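Local coordinates for N-acylglucosamine 2-epimerase (PDB 5X32), which catalyses the reversible isomerization of D-mannose to D-fructose, and less efficiently that of D-lyxose to D-xylulose, at residues A133-W136 with I137-Y141; K165-S168 with P169-Q173. All blocks are in the same frame, centred on the assembly; numbering follows the deposited sequence.

Contact 1: A133-W136 with I137-Y141; sequences AEVW and IEVTY
The first turns of helix 133-147, one of the helices of the alpha/alpha-barrel of the N-acylglucosamine 2-epimerase family, join Ala133, Val135 and Trp136 to Ile137, Val139 and Thr140. Four i to i+4 backbone bonds run along the turns, the first from Ile137 N to Ala133 O. Trp136 O takes two donors from one residue. Thr140 N donates to Trp136 O at 2.8 Å. Thr140 OG1 donates to Trp136 O at 2.9 Å from above the carbonyl plane, 40° out of it. The Thr140 hydroxyl lies beside its own backbone N (chi1 -53°), which turns it back toward that carbonyl. With an alanine here, Trp136 O would probably keep only the backbone N-H of the two donors, and the packing on Tyr122 and Ile119 of helix 112-127 would lose its branch. Val135 CG1 touches Val139 CG2 at 4.0 Å, the two side chains slanting across each other. The Ile137 side chain packs on Ala186 and Thr190 of helix 173-190. The Trp136 ring meets Tyr122 and makes a cation-pi contact with Arg86. The buried Thr140 hydroxyl thus has a hydrogen-bond acceptor within its own helix, where the side chain packs on helix 112-127.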
loop_
_atom_site.group_PDB
_atom_site.type_symbol
_atom_site.label_atom_id
_atom_site.label_comp_id
_atom_site.label_asym_id
_atom_site.label_seq_id
_atom_site.Cartn_x
_atom_site.Cartn_y
_atom_site.Cartn_z
ATOM N N ALA A 133 -21.160 5.090 -1.806
ATOM C CA ALA A 133 -19.746 5.317 -1.595
ATOM C C ALA A 133 -19.257 6.501 -2.423
ATOM O O ALA A 133 -18.332 7.214 -2.017
ATOM C CB ALA A 133 -18.955 4.064 -1.925
ATOM N N GLU A 134 -19.877 6.701 -3.585
ATOM C CA GLU A 134 -19.485 7.782 -4.477
ATOM C C GLU A 134 -19.539 9.100 -3.726
ATOM O O GLU A 134 -18.646 9.933 -3.854
ATOM C CB GLU A 134 -20.390 7.818 -5.709
ATOM C CG GLU A 134 -20.015 8.900 -6.695
ATOM C CD GLU A 134 -20.419 8.556 -8.111
ATOM O OE1 GLU A 134 -21.295 7.673 -8.267
ATOM O OE2 GLU A 134 -19.825 9.119 -9.065
ATOM N N VAL A 135 -20.560 9.226 -2.880
ATOM C CA VAL A 135 -20.718 10.379 -1.999
ATOM C C VAL A 135 -19.689 10.366 -0.872
ATOM O O VAL A 135 -19.069 11.398 -0.592
ATOM C CB VAL A 135 -22.143 10.450 -1.378
ATOM C CG1 VAL A 135 -22.202 11.506 -0.282
ATOM C CG2 VAL A 135 -23.200 10.719 -2.450
ATOM N N TRP A 136 -19.491 9.202 -0.245
ATOM C CA TRP A 136 -18.515 9.070 0.836
ATOM C C TRP A 136 -17.125 9.502 0.368
ATOM O O TRP A 136 -16.432 10.270 1.048
ATOM C CB TRP A 136 -18.463 7.634 1.324
ATOM C CG TRP A 136 -19.733 7.161 1.900
ATOM C CD1 TRP A 136 -20.745 7.931 2.383
ATOM C CD2 TRP A 136 -20.151 5.796 2.062
ATOM N NE1 TRP A 136 -21.760 7.136 2.845
ATOM C CE2 TRP A 136 -21.427 5.822 2.659
ATOM C CE3 TRP A 136 -19.567 4.559 1.766
ATOM C CZ2 TRP A 136 -22.133 4.662 2.963
ATOM C CZ3 TRP A 136 -20.274 3.403 2.065
ATOM C CH2 TRP A 136 -21.544 3.465 2.658
ATOM N N ILE A 137 -16.749 9.043 -0.822
ATOM C CA ILE A 137 -15.461 9.396 -1.392
ATOM C C ILE A 137 -15.405 10.904 -1.458
ATOM O O ILE A 137 -14.468 11.570 -0.947
ATOM C CB ILE A 137 -15.284 8.812 -2.811
ATOM C CG1 ILE A 137 -15.230 7.286 -2.778
ATOM C CG2 ILE A 137 -14.055 9.401 -3.476
ATOM C CD1 ILE A 137 -15.283 6.664 -4.138
ATOM N N GLU A 138 -16.503 11.430 -1.995
ATOM C CA GLU A 138 -16.631 12.854 -2.253
ATOM C C GLU A 138 -16.545 13.604 -0.927
ATOM O O GLU A 138 -15.902 14.657 -0.858
ATOM C CB GLU A 138 -17.933 13.126 -3.012
ATOM C CG GLU A 138 -18.454 14.538 -2.998
ATOM C CD GLU A 138 -19.825 14.636 -3.677
ATOM O OE1 GLU A 138 -20.108 13.859 -4.625
ATOM O OE2 GLU A 138 -20.643 15.464 -3.223
ATOM N N VAL A 139 -17.142 13.040 0.128
ATOM C CA VAL A 139 -17.098 13.709 1.424
ATOM C C VAL A 139 -15.664 13.737 1.924
ATOM O O VAL A 139 -15.146 14.787 2.320
ATOM C CB VAL A 139 -17.951 13.014 2.508
ATOM C CG1 VAL A 139 -17.727 13.704 3.870
ATOM C CG2 VAL A 139 -19.425 12.984 2.129
ATOM N N THR A 140 -15.010 12.578 1.857
ATOM C CA THR A 140 -13.701 12.424 2.473
ATOM C C THR A 140 -12.678 13.286 1.760
ATOM O O THR A 140 -11.840 13.953 2.398
ATOM C CB THR A 140 -13.272 10.958 2.474
ATOM O OG1 THR A 140 -14.320 10.176 3.062
ATOM C CG2 THR A 140 -11.994 10.778 3.283
ATOM N N TYR A 141 -12.804 13.342 0.443
ATOM C CA TYR A 141 -11.929 14.201 -0.331
ATOM C C TYR A 141 -12.025 15.641 0.193
ATOM O O TYR A 141 -10.997 16.300 0.389
ATOM C CB TYR A 141 -12.277 14.127 -1.830
ATOM C CG TYR A 141 -11.335 14.926 -2.693
ATOM C CD1 TYR A 141 -11.577 16.263 -2.964
ATOM C CD2 TYR A 141 -10.187 14.350 -3.220
ATOM C CE1 TYR A 141 -10.712 16.998 -3.749
ATOM C CE2 TYR A 141 -9.319 15.071 -4.006
ATOM C CZ TYR A 141 -9.579 16.396 -4.268
ATOM O OH TYR A 141 -8.706 17.132 -5.050
#

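Contact 2: K165-S168 with P169-Q173; sequences KTVS and PYRGQ
Pro169 follows Ser168 directly, and Ser168 OG lies beside Pro169 CD. The serine hydroxyl lies anti to its own backbone N (chi1 -163°), which sets it beside the proline ring. Tyr170 comes next. Tyr170 CB approaches Ser168 OG at 3.8 Å, while the tyrosine ring leads away from the serine. The far end of that ring is held by a hydrogen bond between Tyr170 OH and His222 ND1. Arg171 carries the main polar contact. Its side chain bends at chi2 (-66°) and turns back along the chain. Arg171 NH1 then donates to Ser168 O at 2.9 Å, with the carbonyl oxygen at the guanidinium edge and 22° out of its plane. Arg171 NH1 also donates to Tyr170 O at 2.7 Å, from above that carbonyl plane. Two backbone carbonyls of this loop, those of Ser168 and Tyr170, thus share one nitrogen. Here the loop after strand 155-160 enters the short strand 171-172, which pairs antiparallel with strand 222-223. The guanidinium has a second anchor in Glu150, whose OE1 forms a salt bridge with Arg171 NE. Val167 CG1 lies near Arg171 NH2 at 4.3 Å, approaching obliquely.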
loop_
_atom_site.group_PDB
_atom_site.type_symbol
_atom_site.label_atom_id
_atom_site.label_comp_id
_atom_site.label_asym_id
_atom_site.label_seq_id
_atom_site.Cartn_x
_atom_site.Cartn_y
_atom_site.Cartn_z
ATOM N N LYS A 165 -6.897 21.330 15.713
ATOM C CA LYS A 165 -6.324 22.640 16.025
ATOM C C LYS A 165 -4.810 22.705 15.947
ATOM O O LYS A 165 -4.256 23.753 15.621
ATOM C CB LYS A 165 -6.750 23.115 17.420
ATOM C CG LYS A 165 -8.238 23.275 17.629
ATOM C CD LYS A 165 -8.561 23.477 19.111
ATOM C CE LYS A 165 -7.333 23.866 19.951
ATOM N NZ LYS A 165 -7.738 24.302 21.333
ATOM N N THR A 166 -4.140 21.604 16.262
ATOM C CA THR A 166 -2.682 21.588 16.229
ATOM C C THR A 166 -2.145 20.846 15.009
ATOM O O THR A 166 -2.237 19.624 14.930
ATOM C CB THR A 166 -2.100 20.928 17.496
ATOM O OG1 THR A 166 -2.575 21.614 18.660
ATOM C CG2 THR A 166 -0.582 20.950 17.470
ATOM N N VAL A 167 -1.558 21.575 14.068
ATOM C CA VAL A 167 -1.011 20.932 12.880
ATOM C C VAL A 167 0.437 20.523 13.124
ATOM O O VAL A 167 1.238 21.281 13.669
ATOM C CB VAL A 167 -1.098 21.847 11.632
ATOM C CG1 VAL A 167 -0.308 21.253 10.480
ATOM C CG2 VAL A 167 -2.563 22.050 11.228
ATOM N N SER A 168 0.766 19.306 12.728
ATOM C CA SER A 168 2.124 18.823 12.870
ATOM C C SER A 168 3.037 19.533 11.880
ATOM O O SER A 168 2.655 19.749 10.731
ATOM C CB SER A 168 2.179 17.314 12.655
ATOM O OG SER A 168 3.386 16.785 13.167
ATOM N N PRO A 169 4.244 19.906 12.336
ATOM C CA PRO A 169 5.247 20.509 11.454
ATOM C C PRO A 169 5.729 19.495 10.425
ATOM O O PRO A 169 6.379 19.873 9.451
ATOM C CB PRO A 169 6.398 20.888 12.400
ATOM C CG PRO A 169 5.910 20.615 13.797
ATOM C CD PRO A 169 4.736 19.710 13.711
ATOM N N TYR A 170 5.428 18.218 10.648
ATOM C CA TYR A 170 5.979 17.174 9.794
ATOM C C TYR A 170 5.329 17.171 8.412
ATOM O O TYR A 170 4.111 17.340 8.277
ATOM C CB TYR A 170 5.820 15.788 10.440
ATOM C CG TYR A 170 6.428 14.674 9.614
ATOM C CD1 TYR A 170 7.800 14.457 9.629
ATOM C CD2 TYR A 170 5.638 13.860 8.786
ATOM C CE1 TYR A 170 8.387 13.450 8.863
ATOM C CE2 TYR A 170 6.214 12.845 8.011
ATOM C CZ TYR A 170 7.594 12.653 8.058
ATOM O OH TYR A 170 8.209 11.676 7.306
ATOM N N ARG A 171 6.165 16.997 7.392
ATOM C CA ARG A 171 5.696 16.693 6.048
ATOM C C ARG A 171 6.368 15.405 5.605
ATOM O O ARG A 171 7.541 15.165 5.911
ATOM C CB ARG A 171 6.000 17.824 5.070
ATOM C CG ARG A 171 5.390 19.147 5.455
ATOM C CD ARG A 171 3.883 19.073 5.389
ATOM N NE ARG A 171 3.249 20.331 5.761
ATOM C CZ ARG A 171 3.084 20.731 7.020
ATOM N NH1 ARG A 171 3.570 20.004 8.020
ATOM N NH2 ARG A 171 2.474 21.880 7.282
ATOM N N GLY A 172 5.613 14.551 4.930
ATOM C CA GLY A 172 6.142 13.270 4.526
ATOM C C GLY A 172 5.651 12.869 3.163
ATOM O O GLY A 172 4.541 13.209 2.772
ATOM N N GLN A 173 6.481 12.120 2.454
ATOM C CA GLN A 173 6.146 11.622 1.135
ATOM C C GLN A 173 5.041 10.558 1.178
ATOM O O GLN A 173 4.219 10.453 0.267
ATOM C CB GLN A 173 7.399 11.038 0.485
ATOM C CG GLN A 173 7.084 10.204 -0.717
ATOM C CD GLN A 173 7.011 8.740 -0.403
ATOM O OE1 GLN A 173 7.588 8.261 0.571
ATOM N NE2 GLN A 173 6.277 8.018 -1.216
#

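Contact 1 closes before contact 2 opens along the chain. Their centres are 24 Å apart, and their nearest atoms are about 15 Å apart, so they do not touch. Helix 173-190 links them structurally: it follows strand 171-172, and farther along it packs against Ile137 and Tyr141 of contact 1. The two differ in their relation to catalysis. Contact 1 lies away from the annotated sites and is internal to helix 133-147. Contact 2 is nearer: the side chain of Tyr170 is about 9 Å from that of His251, a proton donor/acceptor assigned by similarity. Its loop is therefore probably part of the surroundings of the active site.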